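Local coordinates for stress response kinase A (Escherichia coli, PDB 1ZYL), which phosphorylates itself and other proteins on serine and threonine using ATP, and probably protects cells from stress linked to reactive oxygen species, at residues A[4-12]-A[282-290]; A[20-31]-A[43-54]. One frame throughout, in Å; residues are numbered along the deposited sequence.

Interaction 1: A[4-12]-A[282-290]; sequences SAFTFQTLH and MRRWADPAF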
loop_
_atom_site.group_PDB
_atom_site.type_symbol
_atom_site.label_atom_id
_atom_site.label_comp_id
_atom_site.label_asym_id
_atom_site.label_seq_id
_atom_site.Cartn_x
_atom_site.Cartn_y
_atom_site.Cartn_z
ATOM N N SER A 4 19.478 2.065 -7.033
ATOM C CA SER A 4 18.148 2.187 -6.353
ATOM C C SER A 4 17.007 1.911 -7.329
ATOM O O SER A 4 15.927 1.460 -6.932
ATOM C CB SER A 4 17.977 3.590 -5.758
ATOM O OG SER A 4 16.700 3.738 -5.157
ATOM N N ALA A 5 17.258 2.197 -8.604
ATOM C CA ALA A 5 16.274 1.992 -9.660
ATOM C C ALA A 5 16.311 0.548 -10.173
ATOM O O ALA A 5 17.375 -0.022 -10.401
ATOM C CB ALA A 5 16.533 2.967 -10.796
ATOM N N PHE A 6 15.134 -0.036 -10.346
ATOM C CA PHE A 6 15.021 -1.409 -10.815
ATOM C C PHE A 6 15.469 -1.604 -12.254
ATOM O O PHE A 6 15.352 -0.704 -13.084
ATOM C CB PHE A 6 13.570 -1.899 -10.703
ATOM C CG PHE A 6 13.062 -1.972 -9.304
ATOM C CD1 PHE A 6 12.734 -0.816 -8.609
ATOM C CD2 PHE A 6 12.942 -3.200 -8.664
ATOM C CE1 PHE A 6 12.293 -0.877 -7.296
ATOM C CE2 PHE A 6 12.502 -3.276 -7.349
ATOM C CZ PHE A 6 12.176 -2.108 -6.661
ATOM N N THR A 7 15.988 -2.793 -12.537
ATOM C CA THR A 7 16.388 -3.140 -13.887
ATOM C C THR A 7 15.289 -4.108 -14.323
ATOM O O THR A 7 15.386 -5.317 -14.100
ATOM C CB THR A 7 17.741 -3.865 -13.933
ATOM O OG1 THR A 7 17.607 -5.146 -13.321
ATOM C CG2 THR A 7 18.803 -3.075 -13.190
ATOM N N PHE A 8 14.230 -3.566 -14.919
ATOM C CA PHE A 8 13.107 -4.375 -15.363
ATOM C C PHE A 8 13.488 -5.636 -16.116
ATOM O O PHE A 8 14.164 -5.584 -17.144
ATOM C CB PHE A 8 12.167 -3.550 -16.235
ATOM C CG PHE A 8 11.240 -4.382 -17.080
ATOM C CD1 PHE A 8 11.633 -4.818 -18.348
ATOM C CD2 PHE A 8 9.974 -4.726 -16.617
ATOM C CE1 PHE A 8 10.780 -5.581 -19.145
ATOM C CE2 PHE A 8 9.113 -5.488 -17.405
ATOM C CZ PHE A 8 9.522 -5.915 -18.675
ATOM N N GLN A 9 13.035 -6.769 -15.596
ATOM C CA GLN A 9 13.283 -8.056 -16.224
ATOM C C GLN A 9 11.923 -8.602 -16.633
ATOM O O GLN A 9 11.050 -8.803 -15.784
ATOM C CB GLN A 9 13.984 -9.012 -15.252
ATOM C CG GLN A 9 13.624 -8.816 -13.781
ATOM C CD GLN A 9 14.724 -8.112 -12.979
ATOM O OE1 GLN A 9 15.878 -8.550 -12.971
ATOM N NE2 GLN A 9 14.364 -7.026 -12.293
ATOM N N THR A 10 11.742 -8.822 -17.935
ATOM C CA THR A 10 10.474 -9.318 -18.472
ATOM C C THR A 10 10.136 -10.754 -18.057
ATOM O O THR A 10 11.020 -11.545 -17.702
ATOM C CB THR A 10 10.452 -9.229 -20.023
ATOM O OG1 THR A 10 9.166 -9.627 -20.518
ATOM C CG2 THR A 10 11.535 -10.118 -20.620
ATOM N N LEU A 11 8.849 -11.083 -18.103
ATOM C CA LEU A 11 8.404 -12.416 -17.735
ATOM C C LEU A 11 7.346 -12.906 -18.715
ATOM O O LEU A 11 6.163 -12.581 -18.588
ATOM C CB LEU A 11 7.842 -12.406 -16.311
ATOM C CG LEU A 11 7.872 -13.737 -15.546
ATOM C CD1 LEU A 11 9.306 -14.222 -15.417
ATOM C CD2 LEU A 11 7.261 -13.547 -14.170
ATOM N N HIS A 12 7.785 -13.688 -19.695
ATOM C CA HIS A 12 6.893 -14.230 -20.708
ATOM C C HIS A 12 5.833 -15.100 -20.037
ATOM O O HIS A 12 6.118 -15.767 -19.045
ATOM C CB HIS A 12 7.705 -15.066 -21.687
ATOM C CG HIS A 12 7.013 -15.315 -22.987
ATOM N ND1 HIS A 12 6.702 -14.303 -23.869
ATOM C CD2 HIS A 12 6.577 -16.460 -23.561
ATOM C CE1 HIS A 12 6.106 -14.814 -24.930
ATOM N NE2 HIS A 12 6.017 -16.121 -24.768
ATOM N N MET A 282 9.413 6.744 -10.138
ATOM C CA MET A 282 10.736 6.934 -10.702
ATOM C C MET A 282 11.542 5.633 -10.719
ATOM O O MET A 282 12.025 5.226 -11.766
ATOM C CB MET A 282 11.490 8.017 -9.916
ATOM C CG MET A 282 10.786 9.378 -9.913
ATOM S SD MET A 282 11.667 10.720 -9.071
ATOM C CE MET A 282 12.654 11.293 -10.392
ATOM N N ARG A 283 11.668 4.968 -9.574
ATOM C CA ARG A 283 12.454 3.735 -9.499
ATOM C C ARG A 283 12.036 2.632 -10.455
ATOM O O ARG A 283 12.864 1.829 -10.873
ATOM C CB ARG A 283 12.452 3.177 -8.076
ATOM C CG ARG A 283 13.349 3.924 -7.105
ATOM C CD ARG A 283 12.988 3.584 -5.668
ATOM N NE ARG A 283 13.650 4.481 -4.724
ATOM C CZ ARG A 283 13.266 4.668 -3.463
ATOM N NH1 ARG A 283 13.938 5.504 -2.687
ATOM N NH2 ARG A 283 12.210 4.025 -2.983
ATOM N N ARG A 284 10.762 2.605 -10.808
ATOM C CA ARG A 284 10.226 1.585 -11.699
ATOM C C ARG A 284 10.083 2.078 -13.138
ATOM O O ARG A 284 9.404 1.460 -13.946
ATOM C CB ARG A 284 8.858 1.144 -11.178
ATOM C CG ARG A 284 8.910 0.561 -9.788
ATOM C CD ARG A 284 7.542 0.498 -9.114
ATOM N NE ARG A 284 7.556 -0.449 -7.999
ATOM C CZ ARG A 284 8.342 -0.352 -6.924
ATOM N NH1 ARG A 284 8.276 -1.284 -5.979
ATOM N NH2 ARG A 284 9.179 0.674 -6.777
ATOM N N TRP A 285 10.735 3.183 -13.463
ATOM C CA TRP A 285 10.625 3.761 -14.799
ATOM C C TRP A 285 11.099 2.885 -15.958
ATOM O O TRP A 285 10.607 3.030 -17.069
ATOM C CB TRP A 285 11.361 5.104 -14.846
ATOM C CG TRP A 285 10.912 6.000 -15.947
ATOM C CD1 TRP A 285 11.679 6.521 -16.945
ATOM C CD2 TRP A 285 9.592 6.504 -16.151
ATOM N NE1 TRP A 285 10.920 7.325 -17.761
ATOM C CE2 TRP A 285 9.632 7.330 -17.296
ATOM C CE3 TRP A 285 8.377 6.340 -15.478
ATOM C CZ2 TRP A 285 8.503 7.989 -17.780
ATOM C CZ3 TRP A 285 7.256 6.996 -15.959
ATOM C CH2 TRP A 285 7.326 7.809 -17.098
ATOM N N ALA A 286 12.053 1.991 -15.718
ATOM C CA ALA A 286 12.553 1.124 -16.793
ATOM C C ALA A 286 11.538 0.046 -17.170
ATOM O O ALA A 286 11.729 -0.697 -18.127
ATOM C CB ALA A 286 13.870 0.477 -16.381
ATOM N N ASP A 287 10.465 -0.036 -16.395
ATOM C CA ASP A 287 9.400 -0.990 -16.641
ATOM C C ASP A 287 8.511 -0.311 -17.668
ATOM O O ASP A 287 7.962 0.757 -17.403
ATOM C CB ASP A 287 8.608 -1.226 -15.352
ATOM C CG ASP A 287 7.487 -2.230 -15.525
ATOM O OD1 ASP A 287 6.763 -2.140 -16.535
ATOM O OD2 ASP A 287 7.320 -3.101 -14.646
ATOM N N PRO A 288 8.359 -0.915 -18.857
ATOM C CA PRO A 288 7.533 -0.372 -19.944
ATOM C C PRO A 288 6.199 0.186 -19.472
ATOM O O PRO A 288 5.770 1.254 -19.902
ATOM C CB PRO A 288 7.357 -1.567 -20.862
ATOM C CG PRO A 288 8.674 -2.277 -20.719
ATOM C CD PRO A 288 8.927 -2.222 -19.229
ATOM N N ALA A 289 5.555 -0.545 -18.573
ATOM C CA ALA A 289 4.257 -0.162 -18.026
ATOM C C ALA A 289 4.163 1.235 -17.388
ATOM O O ALA A 289 3.094 1.845 -17.396
ATOM C CB ALA A 289 3.811 -1.206 -17.027
ATOM N N PHE A 290 5.260 1.748 -16.839
ATOM C CA PHE A 290 5.217 3.060 -16.211
ATOM C C PHE A 290 5.263 4.252 -17.178
ATOM O O PHE A 290 4.664 5.287 -16.908
ATOM C CB PHE A 290 6.298 3.154 -15.134
ATOM C CG PHE A 290 6.005 2.308 -13.925
ATOM C CD1 PHE A 290 5.993 0.919 -14.018
ATOM C CD2 PHE A 290 5.675 2.897 -12.704
ATOM C CE1 PHE A 290 5.651 0.128 -12.915
ATOM C CE2 PHE A 290 5.332 2.106 -11.594
ATOM C CZ PHE A 290 5.320 0.723 -11.705
#

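Interaction 2: A[20-31]-A[43-54]; sequences LFEHGIRVDSGL and QFQDEDRRRFVV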
loop_
_atom_site.group_PDB
_atom_site.type_symbol
_atom_site.label_atom_id
_atom_site.label_comp_id
_atom_site.label_asym_id
_atom_site.label_seq_id
_atom_site.Cartn_x
_atom_site.Cartn_y
_atom_site.Cartn_z
ATOM N N LEU A 20 4.425 -22.870 -13.068
ATOM C CA LEU A 20 3.247 -23.528 -12.527
ATOM C C LEU A 20 3.278 -25.027 -12.771
ATOM O O LEU A 20 2.539 -25.783 -12.134
ATOM C CB LEU A 20 1.969 -22.949 -13.128
ATOM C CG LEU A 20 1.542 -21.599 -12.566
ATOM C CD1 LEU A 20 0.164 -21.252 -13.095
ATOM C CD2 LEU A 20 1.524 -21.663 -11.049
ATOM N N PHE A 21 4.124 -25.457 -13.700
ATOM C CA PHE A 21 4.225 -26.873 -13.991
ATOM C C PHE A 21 5.193 -27.479 -12.991
ATOM O O PHE A 21 4.844 -28.405 -12.269
ATOM C CB PHE A 21 4.740 -27.101 -15.407
ATOM C CG PHE A 21 4.594 -28.516 -15.877
ATOM C CD1 PHE A 21 3.362 -28.989 -16.319
ATOM C CD2 PHE A 21 5.679 -29.387 -15.848
ATOM C CE1 PHE A 21 3.211 -30.312 -16.728
ATOM C CE2 PHE A 21 5.538 -30.711 -16.255
ATOM C CZ PHE A 21 4.302 -31.175 -16.695
ATOM N N GLU A 22 6.405 -26.933 -12.953
ATOM C CA GLU A 22 7.453 -27.390 -12.043
ATOM C C GLU A 22 6.919 -27.626 -10.633
ATOM O O GLU A 22 7.535 -28.338 -9.842
ATOM C CB GLU A 22 8.578 -26.354 -11.983
ATOM C CG GLU A 22 9.355 -26.187 -13.271
ATOM C CD GLU A 22 10.436 -27.231 -13.432
ATOM O OE1 GLU A 22 11.099 -27.249 -14.492
ATOM O OE2 GLU A 22 10.626 -28.029 -12.492
ATOM N N HIS A 23 5.780 -27.017 -10.321
ATOM C CA HIS A 23 5.174 -27.163 -9.001
ATOM C C HIS A 23 3.824 -27.867 -9.084
ATOM O O HIS A 23 2.911 -27.582 -8.305
ATOM C CB HIS A 23 5.006 -25.794 -8.331
ATOM C CG HIS A 23 6.299 -25.092 -8.049
ATOM N ND1 HIS A 23 7.037 -24.466 -9.030
ATOM C CD2 HIS A 23 6.991 -24.927 -6.897
ATOM C CE1 HIS A 23 8.127 -23.946 -8.494
ATOM N NE2 HIS A 23 8.123 -24.211 -7.200
ATOM N N GLY A 24 3.709 -28.784 -10.041
ATOM C CA GLY A 24 2.487 -29.546 -10.221
ATOM C C GLY A 24 1.196 -28.752 -10.261
ATOM O O GLY A 24 0.109 -29.331 -10.319
ATOM N N ILE A 25 1.300 -27.430 -10.229
ATOM C CA ILE A 25 0.114 -26.594 -10.273
ATOM C C ILE A 25 -0.527 -26.696 -11.653
ATOM O O ILE A 25 -0.295 -25.854 -12.519
ATOM C CB ILE A 25 0.463 -25.130 -9.980
ATOM C CG1 ILE A 25 1.210 -25.043 -8.648
ATOM C CG2 ILE A 25 -0.803 -24.290 -9.944
ATOM C CD1 ILE A 25 1.682 -23.658 -8.292
ATOM N N ARG A 26 -1.324 -27.743 -11.855
ATOM C CA ARG A 26 -2.004 -27.954 -13.125
ATOM C C ARG A 26 -2.861 -26.731 -13.395
ATOM O O ARG A 26 -3.620 -26.304 -12.523
ATOM C CB ARG A 26 -2.920 -29.175 -13.054
ATOM C CG ARG A 26 -2.319 -30.428 -12.439
ATOM C CD ARG A 26 -3.338 -31.564 -12.511
ATOM N NE ARG A 26 -2.946 -32.756 -11.763
ATOM C CZ ARG A 26 -3.698 -33.850 -11.672
ATOM N NH1 ARG A 26 -3.280 -34.897 -10.972
ATOM N NH2 ARG A 26 -4.872 -33.896 -12.286
ATOM N N VAL A 27 -2.748 -26.164 -14.591
ATOM C CA VAL A 27 -3.546 -24.993 -14.925
ATOM C C VAL A 27 -4.909 -25.448 -15.429
ATOM O O VAL A 27 -5.681 -26.043 -14.679
ATOM C CB VAL A 27 -2.857 -24.118 -15.999
ATOM C CG1 VAL A 27 -3.637 -22.825 -16.196
ATOM C CG2 VAL A 27 -1.432 -23.806 -15.579
ATOM N N ASP A 28 -5.197 -25.184 -16.699
ATOM C CA ASP A 28 -6.472 -25.560 -17.300
ATOM C C ASP A 28 -6.585 -24.957 -18.693
ATOM O O ASP A 28 -6.277 -25.606 -19.692
ATOM C CB ASP A 28 -7.631 -25.055 -16.440
ATOM C CG ASP A 28 -8.981 -25.380 -17.038
ATOM O OD1 ASP A 28 -9.244 -24.964 -18.184
ATOM O OD2 ASP A 28 -9.785 -26.047 -16.359
ATOM N N SER A 29 -7.033 -23.707 -18.749
ATOM C CA SER A 29 -7.189 -23.006 -20.015
ATOM C C SER A 29 -6.782 -21.546 -19.905
ATOM O O SER A 29 -7.392 -20.764 -19.171
ATOM C CB SER A 29 -8.638 -23.093 -20.504
ATOM O OG SER A 29 -8.810 -22.361 -21.709
ATOM N N GLY A 30 -5.738 -21.194 -20.641
ATOM C CA GLY A 30 -5.255 -19.831 -20.648
ATOM C C GLY A 30 -4.802 -19.257 -19.321
ATOM O O GLY A 30 -5.341 -19.564 -18.258
ATOM N N LEU A 31 -3.785 -18.412 -19.411
ATOM C CA LEU A 31 -3.216 -17.721 -18.268
ATOM C C LEU A 31 -3.515 -16.247 -18.514
ATOM O O LEU A 31 -2.630 -15.479 -18.873
ATOM C CB LEU A 31 -1.700 -17.924 -18.212
ATOM C CG LEU A 31 -1.044 -18.470 -16.940
ATOM C CD1 LEU A 31 0.447 -18.173 -17.000
ATOM C CD2 LEU A 31 -1.650 -17.838 -15.702
ATOM N N GLN A 43 -4.370 -14.731 -13.762
ATOM C CA GLN A 43 -5.446 -15.574 -13.235
ATOM C C GLN A 43 -5.507 -16.871 -14.040
ATOM O O GLN A 43 -5.087 -16.909 -15.196
ATOM C CB GLN A 43 -6.788 -14.848 -13.355
ATOM C CG GLN A 43 -7.977 -15.593 -12.759
ATOM C CD GLN A 43 -9.309 -15.028 -13.226
ATOM O OE1 GLN A 43 -9.707 -15.218 -14.376
ATOM N NE2 GLN A 43 -10.000 -14.321 -12.337
ATOM N N PHE A 44 -6.035 -17.931 -13.436
ATOM C CA PHE A 44 -6.140 -19.213 -14.127
ATOM C C PHE A 44 -7.067 -20.179 -13.384
ATOM O O PHE A 44 -7.026 -20.268 -12.160
ATOM C CB PHE A 44 -4.744 -19.827 -14.292
ATOM C CG PHE A 44 -4.124 -20.297 -13.003
ATOM C CD1 PHE A 44 -4.311 -21.601 -12.560
ATOM C CD2 PHE A 44 -3.365 -19.432 -12.225
ATOM C CE1 PHE A 44 -3.749 -22.037 -11.359
ATOM C CE2 PHE A 44 -2.799 -19.861 -11.019
ATOM C CZ PHE A 44 -2.993 -21.166 -10.588
ATOM N N GLN A 45 -7.911 -20.889 -14.130
ATOM C CA GLN A 45 -8.836 -21.852 -13.532
ATOM C C GLN A 45 -8.085 -23.117 -13.150
ATOM O O GLN A 45 -6.910 -23.278 -13.480
ATOM C CB GLN A 45 -9.953 -22.216 -14.510
ATOM C CG GLN A 45 -10.789 -21.050 -14.975
ATOM C CD GLN A 45 -11.783 -21.453 -16.044
ATOM O OE1 GLN A 45 -12.721 -22.206 -15.782
ATOM N NE2 GLN A 45 -11.575 -20.962 -17.260
ATOM N N ASP A 46 -8.776 -24.020 -12.463
ATOM C CA ASP A 46 -8.178 -25.276 -12.023
ATOM C C ASP A 46 -8.979 -26.443 -12.596
ATOM O O ASP A 46 -10.040 -26.237 -13.183
ATOM C CB ASP A 46 -8.191 -25.324 -10.492
ATOM C CG ASP A 46 -7.294 -26.405 -9.931
ATOM O OD1 ASP A 46 -6.080 -26.395 -10.237
ATOM O OD2 ASP A 46 -7.804 -27.258 -9.175
ATOM N N GLU A 47 -8.468 -27.663 -12.445
ATOM C CA GLU A 47 -9.173 -28.847 -12.936
ATOM C C GLU A 47 -10.428 -29.031 -12.081
ATOM O O GLU A 47 -10.486 -29.904 -11.210
ATOM C CB GLU A 47 -8.276 -30.087 -12.831
ATOM C CG GLU A 47 -7.757 -30.354 -11.430
ATOM C CD GLU A 47 -6.247 -30.303 -11.349
ATOM O OE1 GLU A 47 -5.653 -29.369 -11.929
ATOM O OE2 GLU A 47 -5.656 -31.191 -10.696
ATOM N N ASP A 48 -11.420 -28.185 -12.348
ATOM C CA ASP A 48 -12.695 -28.161 -11.637
ATOM C C ASP A 48 -13.213 -26.749 -11.875
ATOM O O ASP A 48 -14.289 -26.374 -11.417
ATOM C CB ASP A 48 -12.480 -28.365 -10.136
ATOM C CG ASP A 48 -11.854 -27.143 -9.463
ATOM O OD1 ASP A 48 -10.891 -26.568 -10.025
ATOM O OD2 ASP A 48 -12.321 -26.762 -8.365
ATOM N N ARG A 49 -12.406 -25.985 -12.605
ATOM C CA ARG A 49 -12.647 -24.589 -12.953
ATOM C C ARG A 49 -12.972 -23.682 -11.763
ATOM O O ARG A 49 -14.028 -23.050 -11.704
ATOM C CB ARG A 49 -13.721 -24.457 -14.055
ATOM C CG ARG A 49 -15.175 -24.650 -13.643
ATOM C CD ARG A 49 -16.073 -23.585 -14.298
ATOM N NE ARG A 49 -15.870 -23.473 -15.746
ATOM C CZ ARG A 49 -16.541 -22.638 -16.539
ATOM N NH1 ARG A 49 -17.467 -21.834 -16.030
ATOM N NH2 ARG A 49 -16.286 -22.604 -17.841
ATOM N N ARG A 50 -12.039 -23.625 -10.815
ATOM C CA ARG A 50 -12.176 -22.778 -9.632
ATOM C C ARG A 50 -11.008 -21.787 -9.723
ATOM O O ARG A 50 -9.871 -22.111 -9.372
ATOM C CB ARG A 50 -12.087 -23.626 -8.356
ATOM C CG ARG A 50 -12.728 -22.995 -7.121
ATOM C CD ARG A 50 -12.019 -21.710 -6.695
ATOM N NE ARG A 50 -12.603 -21.119 -5.490
ATOM C CZ ARG A 50 -13.848 -20.653 -5.402
ATOM N NH1 ARG A 50 -14.659 -20.703 -6.453
ATOM N NH2 ARG A 50 -14.289 -20.139 -4.260
ATOM N N ARG A 51 -11.308 -20.585 -10.208
ATOM C CA ARG A 51 -10.324 -19.522 -10.419
ATOM C C ARG A 51 -9.248 -19.288 -9.353
ATOM O O ARG A 51 -9.494 -19.386 -8.149
ATOM C CB ARG A 51 -11.054 -18.210 -10.711
ATOM C CG ARG A 51 -12.111 -18.327 -11.805
ATOM C CD ARG A 51 -12.727 -16.973 -12.113
ATOM N NE ARG A 51 -13.108 -16.268 -10.891
ATOM C CZ ARG A 51 -13.581 -15.026 -10.853
ATOM N NH1 ARG A 51 -13.740 -14.340 -11.976
ATOM N NH2 ARG A 51 -13.883 -14.467 -9.687
ATOM N N PHE A 52 -8.048 -18.970 -9.843
ATOM C CA PHE A 52 -6.850 -18.703 -9.038
ATOM C C PHE A 52 -6.066 -17.555 -9.674
ATOM O O PHE A 52 -6.392 -17.094 -10.769
ATOM C CB PHE A 52 -5.937 -19.931 -9.021
ATOM C CG PHE A 52 -6.261 -20.922 -7.955
ATOM C CD1 PHE A 52 -5.987 -20.641 -6.622
ATOM C CD2 PHE A 52 -6.809 -22.160 -8.285
ATOM C CE1 PHE A 52 -6.251 -21.577 -5.625
ATOM C CE2 PHE A 52 -7.080 -23.109 -7.299
ATOM C CZ PHE A 52 -6.799 -22.818 -5.965
ATOM N N VAL A 53 -5.024 -17.102 -8.988
ATOM C CA VAL A 53 -4.173 -16.037 -9.513
ATOM C C VAL A 53 -2.743 -16.278 -9.058
ATOM O O VAL A 53 -2.503 -16.643 -7.911
ATOM C CB VAL A 53 -4.612 -14.620 -9.034
ATOM C CG1 VAL A 53 -5.999 -14.294 -9.542
ATOM C CG2 VAL A 53 -4.588 -14.542 -7.532
ATOM N N VAL A 54 -1.790 -16.110 -9.964
ATOM C CA VAL A 54 -0.400 -16.289 -9.586
ATOM C C VAL A 54 0.132 -14.882 -9.453
ATOM O O VAL A 54 -0.234 -14.005 -10.235
ATOM C CB VAL A 54 0.445 -16.993 -10.665
ATOM C CG1 VAL A 54 1.426 -17.935 -9.986
ATOM C CG2 VAL A 54 -0.438 -17.709 -11.666
#

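Interaction 1: A[4-12]-A[282-290]
The extended N-terminal arm of the kinase, ahead of helix 13-22, is laid across the turn that follows helix 266-283, and Phe6 and Phe8 do most of the gripping. A single backbone hydrogen bond crosses the contact, from Phe6 N to Arg283 O at 3.0 Å, accepted by the last residue of that helix. The same carbonyl oxygen also sits at the edge of the Phe6 ring, near its plane. With CG anti to its own carbonyl carbon (chi1 -64°), the Phe6 ring runs alongside the Arg284 side chain, pointing the same way. Ring and guanidinium planes are 61° apart; Phe6 CD1 lies over one face of the guanidinium, and Phe6 CE1 comes within 3.5 Å of Arg284 NH2. The charge of Arg284 is paired with Glu38 in a salt bridge.

Two residues along, Phe8 swings its ring over Pro288. Pro288 CD stands 3.5 Å from the centroid of the Phe8 ring, only 2° off the normal, a CH-pi contact centred on the face. Thr10 N lies over the opposite face, toward the rim. Asp287 flanks the ring obliquely, its OD2 3.7 Å from Phe8 CD2, while its OD1 accepts from Ala289 N at 2.9 Å through the anti lone pair, capping the turn into helix 289-293. Replacing Asp287 with an alanine is likely to leave Ala289 N without its capping acceptor and one side of the Phe8 ring less well packed. Ala286 CB, pointing toward the arm, packs 3.8 Å from Phe6 O.

The contact lies at the surface. Helix 149-161 borders its Ser4 and Arg283 end, Arg58 makes a cation-pi contact with Phe6 from the loop after strand 52-57, and Phe290 continues from the turn to pack against Trp280 of helix 266-283.

Interaction 2: A[20-31]-A[43-54]
Phe44, the last residue of strand 40-44, is wedged among aliphatic side chains from the end of helix 13-22 and the loop that follows. Its CG sits between the backbone N and the carbonyl carbon (chi1 70°), which turns the ring in toward Leu20 and Ile25. Leu20 CD1 lies over one face of the ring, 4.0 Å from its centroid in a CH-pi contact, and Phe52 CB takes the opposite face. Ile25 CG2 meets Phe44 CZ at 3.9 Å, and the Val27 side chain crosses that of Phe44 at about a right angle, its CG1 3.7 Å from Phe44 CB. Leu20 also reaches Val54 tip to tip, and Leu31 runs beside Phe44.

Where this loop meets the hairpin loop the contact is looser, polar and open to solvent, with Arg26, Asp28 and Glu47 exposed. Glu47 lies across the extended Arg26 chain; its OE2 is 3.2 Å from Arg26 NH2 but over the guanidinium face, so the bridge rests on charge alone.

Strands 40-44 and 52-57 are neighbours in the five-stranded sheet, probably that of the N-terminal lobe of a protein-kinase-like fold; Val105 of strand 101-107 packs on Phe44 and Met17 of helix 13-22 on Val27.

How the interactions relate
Interaction 2 is nested along the chain inside the long loop closed by interaction 1, and helix 13-22 ties them together: residues 4-12 lead into it, residues 20-31 carry its end and the loop beyond. Their centres lie 27 Å apart and they do not touch. Interaction 1 is a surface contact that brings the start of the chain to the end of helix 266-283, using one backbone hydrogen bond and aromatic rings set against arginine and proline. Interaction 2, partly buried, joins residues close in sequence through an aliphatic cluster around the Phe44 ring, with charged groups gathered where the loop after helix 13-22 meets the hairpin loop and no hydrogen bond across it.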